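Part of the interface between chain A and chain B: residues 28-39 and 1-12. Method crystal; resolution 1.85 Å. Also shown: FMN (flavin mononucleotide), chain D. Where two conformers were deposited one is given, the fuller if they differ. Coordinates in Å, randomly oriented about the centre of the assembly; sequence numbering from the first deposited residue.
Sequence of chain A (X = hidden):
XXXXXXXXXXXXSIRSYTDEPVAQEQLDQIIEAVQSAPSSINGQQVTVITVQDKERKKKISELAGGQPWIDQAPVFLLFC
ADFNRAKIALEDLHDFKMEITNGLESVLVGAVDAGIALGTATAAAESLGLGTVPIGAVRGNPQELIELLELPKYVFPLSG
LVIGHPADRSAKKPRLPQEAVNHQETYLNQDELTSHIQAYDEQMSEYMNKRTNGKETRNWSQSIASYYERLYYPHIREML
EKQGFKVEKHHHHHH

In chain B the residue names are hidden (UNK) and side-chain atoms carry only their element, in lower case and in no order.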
ATOM      1  N   ASP A  28     -17.826  -7.505   6.689  1.00 13.34           N
ATOM      2  CA  ASP A  28     -17.785  -6.413   7.661  1.00 13.80           C
ATOM      3  C   ASP A  28     -16.472  -6.428   8.434  1.00 14.10           C
ATOM      4  O   ASP A  28     -15.874  -5.382   8.680  1.00 13.14           O
ATOM      5  CB  ASP A  28     -18.944  -6.506   8.663  1.00 17.50           C
ATOM      6  CG  ASP A  28     -20.296  -6.231   8.033  1.00 21.82           C
ATOM      7  OD1 ASP A  28     -20.363  -5.445   7.064  1.00 25.07           O
ATOM      8  OD2 ASP A  28     -21.299  -6.789   8.525  1.00 24.18           O
ATOM      9  N   GLN A  29     -16.029  -7.620   8.827  1.00 12.16           N
ATOM     10  CA  GLN A  29     -14.784  -7.753   9.577  1.00 12.85           C
ATOM     11  C   GLN A  29     -13.590  -7.315   8.735  1.00 12.82           C
ATOM     12  O   GLN A  29     -12.681  -6.649   9.227  1.00 12.62           O
ATOM     13  CB  GLN A  29     -14.590  -9.202  10.031  1.00 14.81           C
ATOM     14  CG  GLN A  29     -15.590  -9.656  11.079  1.00 18.84           C
ATOM     15  CD  GLN A  29     -15.403 -11.109  11.465  1.00 21.87           C
ATOM     16  OE1 GLN A  29     -14.360 -11.497  11.991  1.00 24.50           O
ATOM     17  NE2 GLN A  29     -16.415 -11.921  11.201  1.00 26.55           N
ATOM     18  N   ILE A  30     -13.597  -7.705   7.465  1.00 11.10           N
ATOM     19  CA  ILE A  30     -12.523  -7.345   6.550  1.00 10.43           C
ATOM     20  C   ILE A  30     -12.482  -5.822   6.408  1.00 11.03           C
ATOM     21  O   ILE A  30     -11.414  -5.211   6.456  1.00  9.86           O
ATOM     22  CB  ILE A  30     -12.750  -8.010   5.171  1.00 10.58           C
ATOM     23  CG1 ILE A  30     -12.599  -9.531   5.310  1.00 10.89           C
ATOM     24  CG2 ILE A  30     -11.781  -7.439   4.133  1.00 11.82           C
ATOM     25  CD1 ILE A  30     -13.019 -10.308   4.081  1.00  9.57           C
ATOM     26  N   ILE A  31     -13.653  -5.213   6.252  1.00 10.70           N
ATOM     27  CA  ILE A  31     -13.735  -3.763   6.116  1.00 11.41           C
ATOM     28  C   ILE A  31     -13.312  -3.060   7.404  1.00 11.54           C
ATOM     29  O   ILE A  31     -12.638  -2.025   7.361  1.00 10.89           O
ATOM     30  CB  ILE A  31     -15.164  -3.321   5.724  1.00 11.44           C
ATOM     31  CG1 ILE A  31     -15.505  -3.872   4.334  1.00 12.75           C
ATOM     32  CG2 ILE A  31     -15.274  -1.803   5.749  1.00 11.40           C
ATOM     33  CD1 ILE A  31     -14.560  -3.414   3.227  1.00 14.70           C
ATOM     34  N   GLU A  32     -13.692  -3.621   8.551  1.00 12.13           N
ATOM     35  CA  GLU A  32     -13.318  -3.016   9.827  1.00 12.23           C
ATOM     36  C   GLU A  32     -11.803  -3.032   9.956  1.00 11.32           C
ATOM     37  O   GLU A  32     -11.201  -2.081  10.450  1.00  8.98           O
ATOM     38  CB  GLU A  32     -13.922  -3.810  10.991  0.50 14.93           C
ATOM     39  CG  GLU A  32     -15.435  -3.739  11.108  0.50 18.75           C
ATOM     40  CD  GLU A  32     -15.974  -4.677  12.175  0.50 22.90           C
ATOM     41  OE1 GLU A  32     -15.447  -4.653  13.308  0.50 25.34           O
ATOM     42  OE2 GLU A  32     -16.924  -5.437  11.884  0.50 23.17           O
ATOM     43  N   ALA A  33     -11.188  -4.125   9.516  1.00 10.26           N
ATOM     44  CA  ALA A  33      -9.738  -4.252   9.581  1.00 10.25           C
ATOM     45  C   ALA A  33      -9.104  -3.173   8.703  1.00 10.68           C
ATOM     46  O   ALA A  33      -8.150  -2.508   9.112  1.00 11.15           O
ATOM     47  CB  ALA A  33      -9.315  -5.634   9.109  1.00 10.58           C
ATOM     48  N   VAL A  34      -9.650  -3.001   7.503  1.00  9.32           N
ATOM     49  CA  VAL A  34      -9.153  -1.997   6.565  1.00  8.63           C
ATOM     50  C   VAL A  34      -9.237  -0.599   7.180  1.00  8.44           C
ATOM     51  O   VAL A  34      -8.259   0.146   7.200  1.00  8.62           O
ATOM     52  CB  VAL A  34      -9.967  -2.009   5.249  1.00  7.91           C
ATOM     53  CG1 VAL A  34      -9.624  -0.789   4.406  1.00 10.07           C
ATOM     54  CG2 VAL A  34      -9.661  -3.275   4.455  1.00  8.56           C
ATOM     55  N   GLN A  35     -10.412  -0.241   7.678  1.00  8.21           N
ATOM     56  CA  GLN A  35     -10.590   1.074   8.278  1.00 10.68           C
ATOM     57  C   GLN A  35      -9.688   1.317   9.483  1.00 11.36           C
ATOM     58  O   GLN A  35      -9.245   2.439   9.712  1.00 11.19           O
ATOM     59  CB  GLN A  35     -12.049   1.280   8.689  1.00 12.05           C
ATOM     60  CG  GLN A  35     -12.986   1.519   7.517  1.00 11.65           C
ATOM     61  CD  GLN A  35     -14.265   2.209   7.951  1.00 13.92           C
ATOM     62  OE1 GLN A  35     -15.194   1.573   8.443  1.00 15.19           O
ATOM     63  NE2 GLN A  35     -14.303   3.525   7.792  1.00 12.37           N
ATOM     64  N   SER A  36      -9.413   0.260  10.243  1.00  9.97           N
ATOM     65  CA  SER A  36      -8.587   0.369  11.442  1.00 10.78           C
ATOM     66  C   SER A  36      -7.095   0.568  11.179  1.00 10.45           C
ATOM     67  O   SER A  36      -6.351   0.951  12.081  1.00  9.96           O
ATOM     68  CB  SER A  36      -8.788  -0.867  12.323  1.00 12.06           C
ATOM     69  OG  SER A  36     -10.138  -0.974  12.745  1.00 13.70           O
ATOM     70  N   ALA A  37      -6.661   0.308   9.952  1.00  8.63           N
ATOM     71  CA  ALA A  37      -5.255   0.466   9.596  1.00  9.40           C
ATOM     72  C   ALA A  37      -4.871   1.942   9.528  1.00  8.77           C
ATOM     73  O   ALA A  37      -5.728   2.819   9.425  1.00  8.40           O
ATOM     74  CB  ALA A  37      -4.976  -0.212   8.252  1.00  8.33           C
ATOM     75  N   PRO A  38      -3.565   2.236   9.577  1.00 11.23           N
ATOM     76  CA  PRO A  38      -3.130   3.635   9.516  1.00 10.73           C
ATOM     77  C   PRO A  38      -3.321   4.264   8.136  1.00  9.66           C
ATOM     78  O   PRO A  38      -3.461   3.560   7.136  1.00  8.51           O
ATOM     79  CB  PRO A  38      -1.661   3.550   9.916  1.00 12.36           C
ATOM     80  CG  PRO A  38      -1.244   2.207   9.358  1.00 10.42           C
ATOM     81  CD  PRO A  38      -2.418   1.326   9.747  1.00 11.12           C
ATOM     82  N   SER A  39      -3.353   5.594   8.103  1.00 10.92           N
ATOM     83  CA  SER A  39      -3.487   6.345   6.855  1.00  9.40           C
ATOM     84  C   SER A  39      -2.816   7.698   7.078  1.00  9.52           C
ATOM     85  O   SER A  39      -2.808   8.214   8.193  1.00  9.98           O
ATOM     86  CB  SER A  39      -4.960   6.536   6.468  1.00 10.44           C
ATOM     87  OG  SER A  39      -5.626   7.445   7.328  1.00 10.00           O
TER
ATOM     88  N   UNK B   1     -14.671 -13.465  16.397  1.00 37.26           N
ATOM     89  CA  UNK B   1     -13.511 -12.743  15.798  1.00 35.13           C
ATOM     90  C   UNK B   1     -12.210 -13.458  16.157  1.00 33.26           C
ATOM     91  O   UNK B   1     -11.890 -13.625  17.335  1.00 33.86           O
ATOM     92  c   UNK B   1     -13.749  -8.043  15.074  1.00 39.19           C
ATOM     93  s   UNK B   1     -12.532  -8.703  16.216  1.00 39.59           S
ATOM     94  c   UNK B   1     -12.432 -10.420  15.662  1.00 37.39           C
ATOM     95  c   UNK B   1     -13.480 -11.301  16.314  1.00 36.86           C
ATOM     96  N   UNK B   2     -11.466 -13.884  15.140  1.00 30.17           N
ATOM     97  CA  UNK B   2     -10.208 -14.586  15.365  1.00 27.18           C
ATOM     98  C   UNK B   2      -9.097 -13.637  15.800  1.00 26.74           C
ATOM     99  O   UNK B   2      -9.279 -12.418  15.821  1.00 25.89           O
ATOM    100  n   UNK B   2      -9.983 -14.813  11.748  1.00 20.85           N
ATOM    101  c   UNK B   2      -9.777 -15.344  14.102  1.00 24.96           C
ATOM    102  o   UNK B   2      -8.867 -13.383  13.073  1.00 21.78           O
ATOM    103  c   UNK B   2      -9.509 -14.423  12.927  1.00 23.53           C
ATOM    104  N   UNK B   3      -7.945 -14.208  16.139  1.00 25.27           N
ATOM    105  CA  UNK B   3      -6.796 -13.437  16.600  1.00 25.69           C
ATOM    106  C   UNK B   3      -6.290 -12.409  15.596  1.00 23.03           C
ATOM    107  O   UNK B   3      -5.866 -11.321  15.980  1.00 22.05           O
ATOM    108  c   UNK B   3      -6.019 -15.372  18.074  1.00 34.50           C
ATOM    109  o   UNK B   3      -7.018 -15.356  20.235  1.00 40.40           O
ATOM    110  o   UNK B   3      -6.105 -13.487  19.538  1.00 40.59           O
ATOM    111  c   UNK B   3      -5.652 -14.382  16.979  1.00 28.61           C
ATOM    112  c   UNK B   3      -6.410 -14.688  19.373  1.00 37.53           C
ATOM    113  N   UNK B   4      -6.323 -12.752  14.314  1.00 21.04           N
ATOM    114  CA  UNK B   4      -5.857 -11.828  13.289  1.00 18.83           C
ATOM    115  C   UNK B   4      -6.754 -10.597  13.221  1.00 16.88           C
ATOM    116  O   UNK B   4      -6.271  -9.471  13.267  1.00 15.18           O
ATOM    117  c   UNK B   4      -5.820 -12.501  11.903  1.00 18.61           C
ATOM    118  c   UNK B   4      -4.858 -13.685  11.933  1.00 20.67           C
ATOM    119  c   UNK B   4      -5.383 -11.499  10.846  1.00 19.15           C
ATOM    120  N   UNK B   5      -8.062 -10.815  13.113  1.00 16.73           N
ATOM    121  CA  UNK B   5      -9.007  -9.707  13.038  1.00 16.89           C
ATOM    122  C   UNK B   5      -8.944  -8.873  14.313  1.00 16.61           C
ATOM    123  O   UNK B   5      -9.007  -7.646  14.268  1.00 15.65           O
ATOM    124  c   UNK B   5     -11.404  -9.025  12.734  1.00 18.24           C
ATOM    125  c   UNK B   5     -10.455 -10.209  12.840  1.00 18.03           C
ATOM    126  c   UNK B   5     -10.549 -11.061  11.573  1.00 21.21           C
ATOM    127  c   UNK B   5     -10.240 -10.312  10.293  1.00 21.49           C
ATOM    128  N   UNK B   6      -8.821  -9.540  15.456  1.00 16.79           N
ATOM    129  CA  UNK B   6      -8.736  -8.819  16.720  1.00 17.52           C
ATOM    130  C   UNK B   6      -7.512  -7.912  16.739  1.00 14.61           C
ATOM    131  O   UNK B   6      -7.587  -6.766  17.176  1.00 14.67           O
ATOM    132  c   UNK B   6      -9.842 -11.272  19.530  1.00 28.81           C
ATOM    133  c   UNK B   6      -9.973 -10.464  18.244  1.00 24.95           C
ATOM    134  n   UNK B   6     -11.019 -12.762  21.135  1.00 35.02           N
ATOM    135  c   UNK B   6      -8.659  -9.792  17.900  1.00 19.85           C
ATOM    136  c   UNK B   6     -11.158 -11.936  19.905  1.00 31.71           C
ATOM    137  N   UNK B   7      -6.382  -8.423  16.262  1.00 13.15           N
ATOM    138  CA  UNK B   7      -5.160  -7.632  16.253  1.00 13.50           C
ATOM    139  C   UNK B   7      -5.271  -6.452  15.287  1.00 12.42           C
ATOM    140  O   UNK B   7      -4.919  -5.324  15.639  1.00 13.22           O
ATOM    141  o   UNK B   7      -2.734  -7.816  16.078  1.00 13.85           O
ATOM    142  c   UNK B   7      -3.958  -8.510  15.881  1.00 12.60           C
ATOM    143  N   UNK B   8      -5.772  -6.705  14.081  1.00 11.75           N
ATOM    144  CA  UNK B   8      -5.915  -5.645  13.080  1.00 11.62           C
ATOM    145  C   UNK B   8      -6.849  -4.519  13.517  1.00 12.09           C
ATOM    146  O   UNK B   8      -6.554  -3.339  13.305  1.00 12.08           O
ATOM    147  c   UNK B   8      -5.462  -7.172  11.032  1.00 11.49           C
ATOM    148  c   UNK B   8      -6.143  -7.759   9.799  1.00 11.57           C
ATOM    149  c   UNK B   8      -4.201  -6.417  10.641  1.00 11.99           C
ATOM    150  c   UNK B   8      -6.424  -6.225  11.754  1.00 10.65           C
ATOM    151  N   UNK B   9      -7.974  -4.881  14.123  1.00 12.71           N
ATOM    152  CA  UNK B   9      -8.945  -3.885  14.555  1.00 14.45           C
ATOM    153  C   UNK B   9      -8.592  -3.168  15.857  1.00 15.85           C
ATOM    154  O   UNK B   9      -9.298  -2.249  16.267  1.00 17.81           O
ATOM    155  o   UNK B   9     -10.355  -5.580  15.617  1.00 14.03           O
ATOM    156  c   UNK B   9     -10.805  -5.052  13.316  1.00 13.81           C
ATOM    157  c   UNK B   9     -10.363  -4.506  14.669  1.00 14.76           C
ATOM    158  N   UNK B  10      -7.499  -3.570  16.501  1.00 16.17           N
ATOM    159  CA  UNK B  10      -7.081  -2.924  17.745  1.00 17.07           C
ATOM    160  C   UNK B  10      -5.938  -1.937  17.491  1.00 16.93           C
ATOM    161  O   UNK B  10      -5.364  -1.375  18.425  1.00 15.51           O
ATOM    162  c   UNK B  10      -6.526  -3.417  20.172  1.00 23.76           C
ATOM    163  c   UNK B  10      -6.631  -3.977  18.763  1.00 19.35           C
ATOM    164  o   UNK B  10      -5.483  -3.627  20.828  1.00 25.41           O
ATOM    165  o   UNK B  10      -7.494  -2.769  20.624  1.00 25.46           O
ATOM    166  N   UNK B  11      -5.619  -1.720  16.218  1.00 15.30           N
ATOM    167  CA  UNK B  11      -4.532  -0.818  15.850  1.00 14.95           C
ATOM    168  C   UNK B  11      -4.634   0.638  16.302  1.00 15.38           C
ATOM    169  O   UNK B  11      -5.709   1.236  16.298  1.00 14.00           O
ATOM    170  c   UNK B  11      -3.753   1.569  13.427  1.00 13.75           C
ATOM    171  c   UNK B  11      -4.337  -0.796  14.330  1.00 13.99           C
ATOM    172  n   UNK B  11      -2.080   0.271  13.960  1.00 13.78           N
ATOM    173  c   UNK B  11      -3.454   0.323  13.868  1.00 14.67           C
ATOM    174  c   UNK B  11      -1.571   1.437  13.600  1.00 14.23           C
ATOM    175  n   UNK B  11      -2.564   2.242  13.274  1.00 14.00           N
ATOM    176  N   UNK B  12      -3.481   1.191  16.675  1.00 14.67           N
ATOM    177  CA  UNK B  12      -3.335   2.598  17.043  1.00 13.32           C
ATOM    178  C   UNK B  12      -1.843   2.891  16.944  1.00 14.02           C
ATOM    179  O   UNK B  12      -1.018   2.051  17.303  1.00 13.30           O
ATOM    180  n   UNK B  12      -3.991   0.472  20.030  1.00 18.34           N
ATOM    181  c   UNK B  12      -3.854   2.903  18.461  1.00 15.32           C
ATOM    182  c   UNK B  12      -4.742   0.592  21.119  1.00 18.61           C
ATOM    183  n   UNK B  12      -4.348   1.366  22.126  1.00 18.32           N
ATOM    184  c   UNK B  12      -2.887   2.628  19.614  1.00 15.33           C
ATOM    185  c   UNK B  12      -2.710   1.143  19.827  1.00 16.93           C
ATOM    186  n   UNK B  12      -5.891  -0.064  21.203  1.00 17.05           N
TER
HETATM  187  N1  FMN D 301       2.541   9.936  11.999  1.00 16.46           N
HETATM  188  C2  FMN D 301       3.526  10.753  12.418  1.00 16.60           C
HETATM  189  O2  FMN D 301       3.647  11.075  13.569  1.00 18.22           O
HETATM  190  N3  FMN D 301       4.502  11.289  11.506  1.00 16.76           N
HETATM  191  C4  FMN D 301       4.481  10.980  10.141  1.00 15.32           C
HETATM  192  O4  FMN D 301       5.326  11.461   9.406  1.00 12.83           O
HETATM  193  C4A FMN D 301       3.422  10.078   9.674  1.00 15.07           C
HETATM  194  N5  FMN D 301       3.339   9.744   8.347  1.00 15.88           N
HETATM  195  C5A FMN D 301       2.445   8.755   7.978  1.00 13.89           C
HETATM  196  C6  FMN D 301       2.508   8.277   6.625  1.00 15.53           C
HETATM  197  C7  FMN D 301       1.684   7.247   6.180  1.00 14.36           C
HETATM  198  C7M FMN D 301       1.832   6.732   4.762  1.00 14.51           C
HETATM  199  C8  FMN D 301       0.690   6.650   7.092  1.00 13.08           C
HETATM  200  C8M FMN D 301      -0.196   5.503   6.677  1.00 10.68           C
HETATM  201  C9  FMN D 301       0.583   7.134   8.427  1.00 13.03           C
HETATM  202  C9A FMN D 301       1.460   8.173   8.888  1.00 15.34           C
HETATM  203  N10 FMN D 301       1.491   8.665  10.276  1.00 13.78           N
HETATM  204  C10 FMN D 301       2.453   9.557  10.680  1.00 15.02           C
HETATM  205  C1' FMN D 301       0.484   8.141  11.257  1.00 13.78           C
HETATM  206  C2' FMN D 301      -0.932   8.783  11.066  1.00 15.00           C
HETATM  207  O2' FMN D 301      -0.915  10.091  11.652  1.00 16.34           O
HETATM  208  C3' FMN D 301      -1.952   7.863  11.755  1.00 15.60           C
HETATM  209  O3' FMN D 301      -1.937   6.589  11.082  1.00 14.60           O
HETATM  210  C4' FMN D 301      -3.384   8.445  11.680  1.00 16.65           C
HETATM  211  O4' FMN D 301      -3.483   9.677  12.401  1.00 18.00           O
HETATM  212  C5' FMN D 301      -4.346   7.402  12.231  1.00 17.34           C
HETATM  213  O5' FMN D 301      -4.110   7.224  13.769  1.00 16.97           O
HETATM  214  P   FMN D 301      -3.743   5.812  14.251  1.00 17.87           P
HETATM  215  O1P FMN D 301      -4.923   4.964  14.229  1.00 17.26           O
HETATM  216  O2P FMN D 301      -3.251   5.913  15.611  1.00 16.69           O
HETATM  217  O3P FMN D 301      -2.715   5.225  13.400  1.00 15.04           O
HETATM  218  O   HOH W   1     -12.934 -13.518  12.909  1.00 29.73           O
HETATM  219  O   HOH W   2      -5.851  -2.690  10.707  1.00 12.78           O
HETATM  220  O   HOH W   3     -11.776  -0.894  15.199  1.00 35.54           O
HETATM  221  O   HOH W   4      -7.689   1.602  14.473  1.00 19.76           O

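Position 1 carries an unbranched chain of two carbons, a sulfur and a terminal carbon, the signature of methionine. Met1(B) runs t, t, m, and its end comes nearer to chain A than its CB direction suggests: CE lies 4.2 Å from Glu32(A) OE1.

Position 2 has two carbons, the second bearing one oxygen and one nitrogen, hence asparagine. Asn2(B) stands just before the helix and caps it: its OD1 accepts from N of position 5 at 2.7 Å, with a nearly linear N-H...O angle of 176°. Its own N donates to water 1 (2.7 Å from the water O), which in turn donates to Gln29(A) OE1 (2.6 Å from the same O).

Position 3 shows three carbons, the third with two oxygens: Glu3(B), out of reach of the partner. Position 4, one carbon carrying two, is Val4(B), buried and likewise out of reach of the stretch on chain A.

Position 5 has four carbons, forked at the first with one arm two carbons long, so isoleucine. Ile5(B) points toward chain A, and its CG1 sits 3.9 Å from Gln29(A) OE1.

Position 6 is four carbons in a row ending in nitrogen, Lys6(B), extended and exposed. Position 7, one carbon then one oxygen, is Ser7(B). Neither touches the facing helix.

Position 8 holds four carbons forked at the second, a leucine. Leu8(B) CD1 meets Ala33(A) CB at 3.9 Å, an apolar contact, while its backbone O approaches Ser36(A) CB to 3.5 Å.

Position 9 has one carbon carrying an oxygen and a carbon. Either valine-like packing or a hydroxyl would be conceivable from shape alone, but the element labels settle threonine. Thr9(B) OG1 donates to Ile5(B) O at 2.8 Å, and CG2 lies 3.9 Å from Ala33(A) N.

Position 10, two carbons with two oxygens on the second, is Asp10(B), its CB directed away. Position 11 is one carbon followed by a five-membered ring of three carbons and two nitrogens: histidine. Pro38(A) CD lies 3.9 Å from the His11(B) ring centroid and 21° off its normal, a CH-pi contact over one face. At the ring edge, His11(B) CD2 is 3.0 Å from Ser36(A) O, and His11(B) NE2 donates to FMN O3P at 3.0 Å.

Position 12 has three carbons, a nitrogen, then a carbon with two more nitrogens. Arg12(B) folds back within its own chain, NE donating to Asp10(B) O at 2.8 Å.

The helix axes approach to 8.6 Å and cross at 34°, with Ala33(A) CA only 5.1 Å from Thr9(B) CA; the small alanine side chain lies at this close point. No direct hydrogen bond joins the stretches. Water instead links their polar groups: water 2 donates to Leu8(B) O and Ala33(A) O, each 2.8 Å from its O, and water 3 to Thr9(B) O and Ser36(A) OG, each at 3.0 Å. Apolar packing, bridging waters and the histidine beside the FMN phosphate together make the contact.

Chain B (1-12) MNEVIKSLTDHR
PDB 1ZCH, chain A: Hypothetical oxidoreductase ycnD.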